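Local atomic coordinates of geranyltranstransferase (Legionella pneumophila subsp. pneumophila, PDB entry 3LOM), a protein that probably condenses allylic diphosphates with isopentenyl diphosphate, with magnesium as cofactor, to make farnesyl diphosphate or a related polyprenyl diphosphate. Residues A[15-27]-A[69-81]. Sequence-based numbering, arbitrary orientation.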
loop_
_atom_site.group_PDB
_atom_site.type_symbol
_atom_site.label_atom_id
_atom_site.label_comp_id
_atom_site.label_asym_id
_atom_site.label_seq_id
_atom_site.Cartn_x
_atom_site.Cartn_y
_atom_site.Cartn_z
ATOM N N LYS A 15 -8.244 -12.268 25.723
ATOM C CA LYS A 15 -9.522 -11.788 25.203
ATOM C C LYS A 15 -9.336 -10.807 24.054
ATOM O O LYS A 15 -10.178 -10.736 23.156
ATOM C CB LYS A 15 -10.325 -11.110 26.319
ATOM C CG LYS A 15 -11.832 -11.321 26.247
ATOM C CD LYS A 15 -12.240 -12.633 26.911
ATOM C CE LYS A 15 -13.749 -12.815 26.908
ATOM N NZ LYS A 15 -14.135 -14.067 27.610
ATOM N N TYR A 16 -8.241 -10.047 24.093
ATOM C CA TYR A 16 -7.940 -9.064 23.052
ATOM C C TYR A 16 -7.535 -9.688 21.709
ATOM O O TYR A 16 -7.918 -9.172 20.663
ATOM C CB TYR A 16 -6.898 -8.041 23.532
ATOM C CG TYR A 16 -7.483 -6.865 24.303
ATOM C CD1 TYR A 16 -8.663 -6.245 23.885
ATOM C CD2 TYR A 16 -6.840 -6.353 25.432
ATOM C CE1 TYR A 16 -9.197 -5.157 24.579
ATOM C CE2 TYR A 16 -7.367 -5.265 26.133
ATOM C CZ TYR A 16 -8.543 -4.675 25.702
ATOM O OH TYR A 16 -9.066 -3.601 26.388
ATOM N N THR A 17 -6.782 -10.790 21.744
ATOM C CA THR A 17 -6.473 -11.574 20.533
ATOM C C THR A 17 -7.755 -12.117 19.884
ATOM O O THR A 17 -7.996 -11.897 18.687
ATOM C CB THR A 17 -5.516 -12.762 20.832
ATOM O OG1 THR A 17 -4.329 -12.281 21.471
ATOM C CG2 THR A 17 -5.130 -13.507 19.547
ATOM N N GLN A 18 -8.568 -12.805 20.692
ATOM C CA GLN A 18 -9.866 -13.351 20.272
ATOM C C GLN A 18 -10.757 -12.299 19.622
ATOM O O GLN A 18 -11.339 -12.553 18.565
ATOM C CB GLN A 18 -10.609 -13.975 21.459
ATOM C CG GLN A 18 -10.062 -15.314 21.940
ATOM C CD GLN A 18 -10.799 -15.834 23.173
ATOM O OE1 GLN A 18 -10.185 -16.101 24.206
ATOM N NE2 GLN A 18 -12.122 -15.971 23.068
ATOM N N ARG A 19 -10.843 -11.124 20.254
ATOM C CA ARG A 19 -11.611 -9.992 19.727
ATOM C C ARG A 19 -11.056 -9.521 18.381
ATOM O O ARG A 19 -11.819 -9.252 17.439
ATOM C CB ARG A 19 -11.646 -8.836 20.742
ATOM C CG ARG A 19 -12.190 -7.529 20.170
ATOM C CD ARG A 19 -12.486 -6.461 21.213
ATOM N NE ARG A 19 -13.259 -5.383 20.590
ATOM C CZ ARG A 19 -14.201 -4.665 21.196
ATOM N NH1 ARG A 19 -14.510 -4.891 22.467
ATOM N NH2 ARG A 19 -14.843 -3.717 20.523
ATOM N N HIS A 20 -9.725 -9.457 18.298
ATOM C CA HIS A 20 -9.034 -9.007 17.093
ATOM C C HIS A 20 -9.228 -9.975 15.918
ATOM O O HIS A 20 -9.517 -9.542 14.793
ATOM C CB HIS A 20 -7.541 -8.756 17.383
ATOM C CG HIS A 20 -6.678 -8.746 16.160
ATOM N ND1 HIS A 20 -6.781 -7.778 15.182
ATOM C CD2 HIS A 20 -5.703 -9.594 15.750
ATOM C CE1 HIS A 20 -5.905 -8.028 14.224
ATOM N NE2 HIS A 20 -5.239 -9.124 14.545
ATOM N N GLU A 21 -9.080 -11.270 16.187
ATOM C CA GLU A 21 -9.278 -12.307 15.165
ATOM C C GLU A 21 -10.719 -12.344 14.646
ATOM O O GLU A 21 -10.955 -12.504 13.444
ATOM C CB GLU A 21 -8.874 -13.673 15.710
ATOM C CG GLU A 21 -7.378 -13.819 15.955
ATOM C CD GLU A 21 -7.005 -15.145 16.592
ATOM O OE1 GLU A 21 -7.915 -15.933 16.923
ATOM O OE2 GLU A 21 -5.795 -15.402 16.757
ATOM N N LEU A 22 -11.667 -12.157 15.565
ATOM C CA LEU A 22 -13.093 -12.158 15.256
ATOM C C LEU A 22 -13.445 -10.936 14.414
ATOM O O LEU A 22 -14.273 -11.021 13.497
ATOM C CB LEU A 22 -13.899 -12.160 16.558
ATOM C CG LEU A 22 -14.999 -13.187 16.867
ATOM C CD1 LEU A 22 -14.719 -14.584 16.300
ATOM C CD2 LEU A 22 -15.221 -13.258 18.382
ATOM N N TYR A 23 -12.801 -9.806 14.717
ATOM C CA TYR A 23 -13.022 -8.579 13.955
ATOM C C TYR A 23 -12.430 -8.666 12.549
ATOM O O TYR A 23 -12.993 -8.105 11.615
ATOM C CB TYR A 23 -12.497 -7.336 14.693
ATOM C CG TYR A 23 -12.882 -6.042 14.005
ATOM C CD1 TYR A 23 -11.982 -5.370 13.173
ATOM C CD2 TYR A 23 -14.159 -5.507 14.158
ATOM C CE1 TYR A 23 -12.351 -4.190 12.518
ATOM C CE2 TYR A 23 -14.531 -4.339 13.514
ATOM C CZ TYR A 23 -13.619 -3.685 12.698
ATOM O OH TYR A 23 -13.987 -2.528 12.059
ATOM N N LEU A 24 -11.307 -9.372 12.401
ATOM C CA LEU A 24 -10.689 -9.565 11.082
ATOM C C LEU A 24 -11.526 -10.438 10.149
ATOM O O LEU A 24 -11.676 -10.102 8.972
ATOM C CB LEU A 24 -9.267 -10.133 11.194
ATOM C CG LEU A 24 -8.094 -9.156 11.092
ATOM C CD1 LEU A 24 -6.766 -9.906 11.200
ATOM C CD2 LEU A 24 -8.161 -8.346 9.793
ATOM N N GLU A 25 -12.058 -11.542 10.685
ATOM C CA GLU A 25 -12.958 -12.441 9.948
ATOM C C GLU A 25 -14.157 -11.724 9.375
ATOM O O GLU A 25 -14.435 -11.833 8.174
ATOM C CB GLU A 25 -13.460 -13.580 10.838
ATOM C CG GLU A 25 -12.736 -14.894 10.649
ATOM C CD GLU A 25 -12.766 -15.385 9.215
ATOM O OE1 GLU A 25 -13.786 -15.948 8.771
ATOM O OE2 GLU A 25 -11.743 -15.224 8.534
ATOM N N GLN A 26 -14.854 -10.988 10.241
ATOM C CA GLN A 26 -16.036 -10.230 9.860
ATOM C C GLN A 26 -15.691 -9.261 8.747
ATOM O O GLN A 26 -16.365 -9.228 7.716
ATOM C CB GLN A 26 -16.613 -9.474 11.064
ATOM C CG GLN A 26 -17.378 -10.349 12.056
ATOM C CD GLN A 26 -18.713 -10.860 11.512
ATOM O OE1 GLN A 26 -19.116 -11.988 11.800
ATOM N NE2 GLN A 26 -19.401 -10.030 10.730
ATOM N N LEU A 27 -14.616 -8.507 8.968
ATOM C CA LEU A 27 -14.066 -7.565 7.998
ATOM C C LEU A 27 -13.779 -8.207 6.636
ATOM O O LEU A 27 -14.239 -7.706 5.608
ATOM C CB LEU A 27 -12.797 -6.937 8.581
ATOM C CG LEU A 27 -12.007 -5.843 7.873
ATOM C CD1 LEU A 27 -12.909 -4.714 7.408
ATOM C CD2 LEU A 27 -10.956 -5.336 8.846
ATOM N N GLN A 69 -13.503 1.404 21.988
ATOM C CA GLN A 69 -12.977 0.096 21.606
ATOM C C GLN A 69 -13.317 -0.310 20.171
ATOM O O GLN A 69 -12.617 -1.130 19.586
ATOM C CB GLN A 69 -13.398 -0.982 22.605
ATOM C CG GLN A 69 -12.555 -0.982 23.876
ATOM C CD GLN A 69 -12.214 -2.385 24.358
ATOM O OE1 GLN A 69 -11.880 -3.268 23.561
ATOM N NE2 GLN A 69 -12.280 -2.591 25.667
ATOM N N GLY A 70 -14.379 0.277 19.620
ATOM C CA GLY A 70 -14.726 0.141 18.204
ATOM C C GLY A 70 -13.658 0.728 17.298
ATOM O O GLY A 70 -13.256 0.094 16.316
ATOM N N VAL A 71 -13.199 1.934 17.643
ATOM C CA VAL A 71 -12.063 2.609 16.985
ATOM C C VAL A 71 -10.778 1.764 17.077
ATOM O O VAL A 71 -10.058 1.592 16.082
ATOM C CB VAL A 71 -11.837 4.043 17.574
ATOM C CG1 VAL A 71 -10.555 4.702 17.029
ATOM C CG2 VAL A 71 -13.048 4.937 17.305
ATOM N N LEU A 72 -10.530 1.221 18.267
ATOM C CA LEU A 72 -9.380 0.365 18.532
ATOM C C LEU A 72 -9.323 -0.894 17.670
ATOM O O LEU A 72 -8.244 -1.276 17.218
ATOM C CB LEU A 72 -9.324 -0.004 20.016
ATOM C CG LEU A 72 -8.956 1.157 20.946
ATOM C CD1 LEU A 72 -8.932 0.712 22.402
ATOM C CD2 LEU A 72 -7.608 1.738 20.531
ATOM N N ASP A 73 -10.481 -1.520 17.443
ATOM C CA ASP A 73 -10.603 -2.678 16.547
ATOM C C ASP A 73 -10.063 -2.372 15.158
ATOM O O ASP A 73 -9.302 -3.162 14.594
ATOM C CB ASP A 73 -12.068 -3.117 16.413
ATOM C CG ASP A 73 -12.629 -3.714 17.690
ATOM O OD1 ASP A 73 -11.886 -4.421 18.404
ATOM O OD2 ASP A 73 -13.825 -3.481 17.971
ATOM N N ILE A 74 -10.468 -1.217 14.636
ATOM C CA ILE A 74 -10.118 -0.758 13.296
ATOM C C ILE A 74 -8.624 -0.471 13.174
ATOM O O ILE A 74 -7.979 -0.945 12.229
ATOM C CB ILE A 74 -10.931 0.501 12.915
ATOM C CG1 ILE A 74 -12.430 0.197 12.989
ATOM C CG2 ILE A 74 -10.546 1.006 11.528
ATOM C CD1 ILE A 74 -13.305 1.414 13.215
ATOM N N ILE A 75 -8.086 0.281 14.139
ATOM C CA ILE A 75 -6.667 0.665 14.143
ATOM C C ILE A 75 -5.765 -0.561 14.217
ATOM O O ILE A 75 -4.811 -0.677 13.440
ATOM C CB ILE A 75 -6.322 1.692 15.272
ATOM C CG1 ILE A 75 -7.101 2.999 15.063
ATOM C CG2 ILE A 75 -4.806 1.969 15.317
ATOM C CD1 ILE A 75 -6.882 4.059 16.141
ATOM N N ALA A 76 -6.104 -1.481 15.121
ATOM C CA ALA A 76 -5.390 -2.748 15.297
ATOM C C ALA A 76 -5.461 -3.689 14.086
ATOM O O ALA A 76 -4.530 -4.461 13.841
ATOM C CB ALA A 76 -5.912 -3.459 16.530
ATOM N N ALA A 77 -6.566 -3.630 13.345
ATOM C CA ALA A 77 -6.734 -4.444 12.147
ATOM C C ALA A 77 -5.810 -3.937 11.052
ATOM O O ALA A 77 -5.092 -4.720 10.426
ATOM C CB ALA A 77 -8.186 -4.418 11.671
ATOM N N ALA A 78 -5.837 -2.620 10.846
ATOM C CA ALA A 78 -4.971 -1.939 9.885
ATOM C C ALA A 78 -3.492 -2.162 10.168
ATOM O O ALA A 78 -2.706 -2.384 9.247
ATOM C CB ALA A 78 -5.282 -0.475 9.870
ATOM N N LEU A 79 -3.119 -2.133 11.443
ATOM C CA LEU A 79 -1.749 -2.437 11.837
ATOM C C LEU A 79 -1.317 -3.857 11.576
ATOM O O LEU A 79 -0.191 -4.077 11.123
ATOM C CB LEU A 79 -1.534 -2.142 13.306
ATOM C CG LEU A 79 -0.615 -0.970 13.575
ATOM C CD1 LEU A 79 -0.872 -0.581 14.973
ATOM C CD2 LEU A 79 0.855 -1.318 13.375
ATOM N N GLU A 80 -2.183 -4.821 11.894
ATOM C CA GLU A 80 -1.871 -6.221 11.629
ATOM C C GLU A 80 -1.808 -6.515 10.150
ATOM O O GLU A 80 -0.932 -7.254 9.724
ATOM C CB GLU A 80 -2.840 -7.186 12.303
ATOM C CG GLU A 80 -2.182 -8.111 13.324
ATOM C CD GLU A 80 -0.846 -8.682 12.884
ATOM O OE1 GLU A 80 0.182 -8.348 13.520
ATOM O OE2 GLU A 80 -0.820 -9.461 11.913
ATOM N N LEU A 81 -2.727 -5.928 9.380
ATOM C CA LEU A 81 -2.717 -6.056 7.922
ATOM C C LEU A 81 -1.411 -5.539 7.313
ATOM O O LEU A 81 -0.823 -6.211 6.455
ATOM C CB LEU A 81 -3.922 -5.343 7.290
ATOM C CG LEU A 81 -5.289 -6.039 7.327
ATOM C CD1 LEU A 81 -6.396 -5.037 7.060
ATOM C CD2 LEU A 81 -5.352 -7.176 6.324
HETATM O O HOH W 1 -8.713 -5.787 15.980
#
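Tyr23, Asp73 and Arg19 carry this crossing of two helices. The methylene CB of Asp73 stands over the middle of the Tyr23 ring, 3.7 Å from its centroid and 5° off the ring normal, a CH-pi contact over the face. With CG anti to the backbone N, the ring lies across the helix of Asp73; its CD1 edge meets Ala77 CB at 4.2 Å, while its hydroxyl OH comes within 3.3 Å of Ile74 CG1 and makes a weak hydrogen bond to Arg134 on helix 113-135.

Beyond CB, the carboxylate of Asp73 is taken side-on by Arg19 in a two-pronged salt bridge. Arg19 NE donates to Asp73 OD1 at 2.8 Å, with that oxygen lying somewhat out of the guanidinium plane, and NH2 reaches OD2 on the syn side in a straighter bond (165°). Arg19 can span the gap because its chain is extended from CG to NE. Asp73 OD1 is also hydrogen-bonded to Tyr59 OH, so helix 53-64 helps fix the carboxylate, and Gln69 OE1 lies over one face of the guanidinium.

The segment axes approach to 10.0 Å at 77°, so residues 15-27 run nearly square across residues 69-81; this is a helix-helix crossing within the all-alpha isoprenoid synthase fold, joining the N-terminal helix 5-28 to helix 69-91.

His20 meets residues 69-81 nearer their C-terminal end, at Glu80. Its ring is nearly perpendicular to the Glu80 carboxylate, but the touching is done by Glu80 CG, 3.4 Å from His20 NE2. The ring's other nitrogen, ND1, is hydrogen-bonded to a water in the ring plane that donates to the carbonyl O of Asp73, bridging the helices. Further along, Leu27 CD2 packs on Ala77 CB at 4.1 Å, and Leu24 CD2 reaches both Ala77 and Leu81.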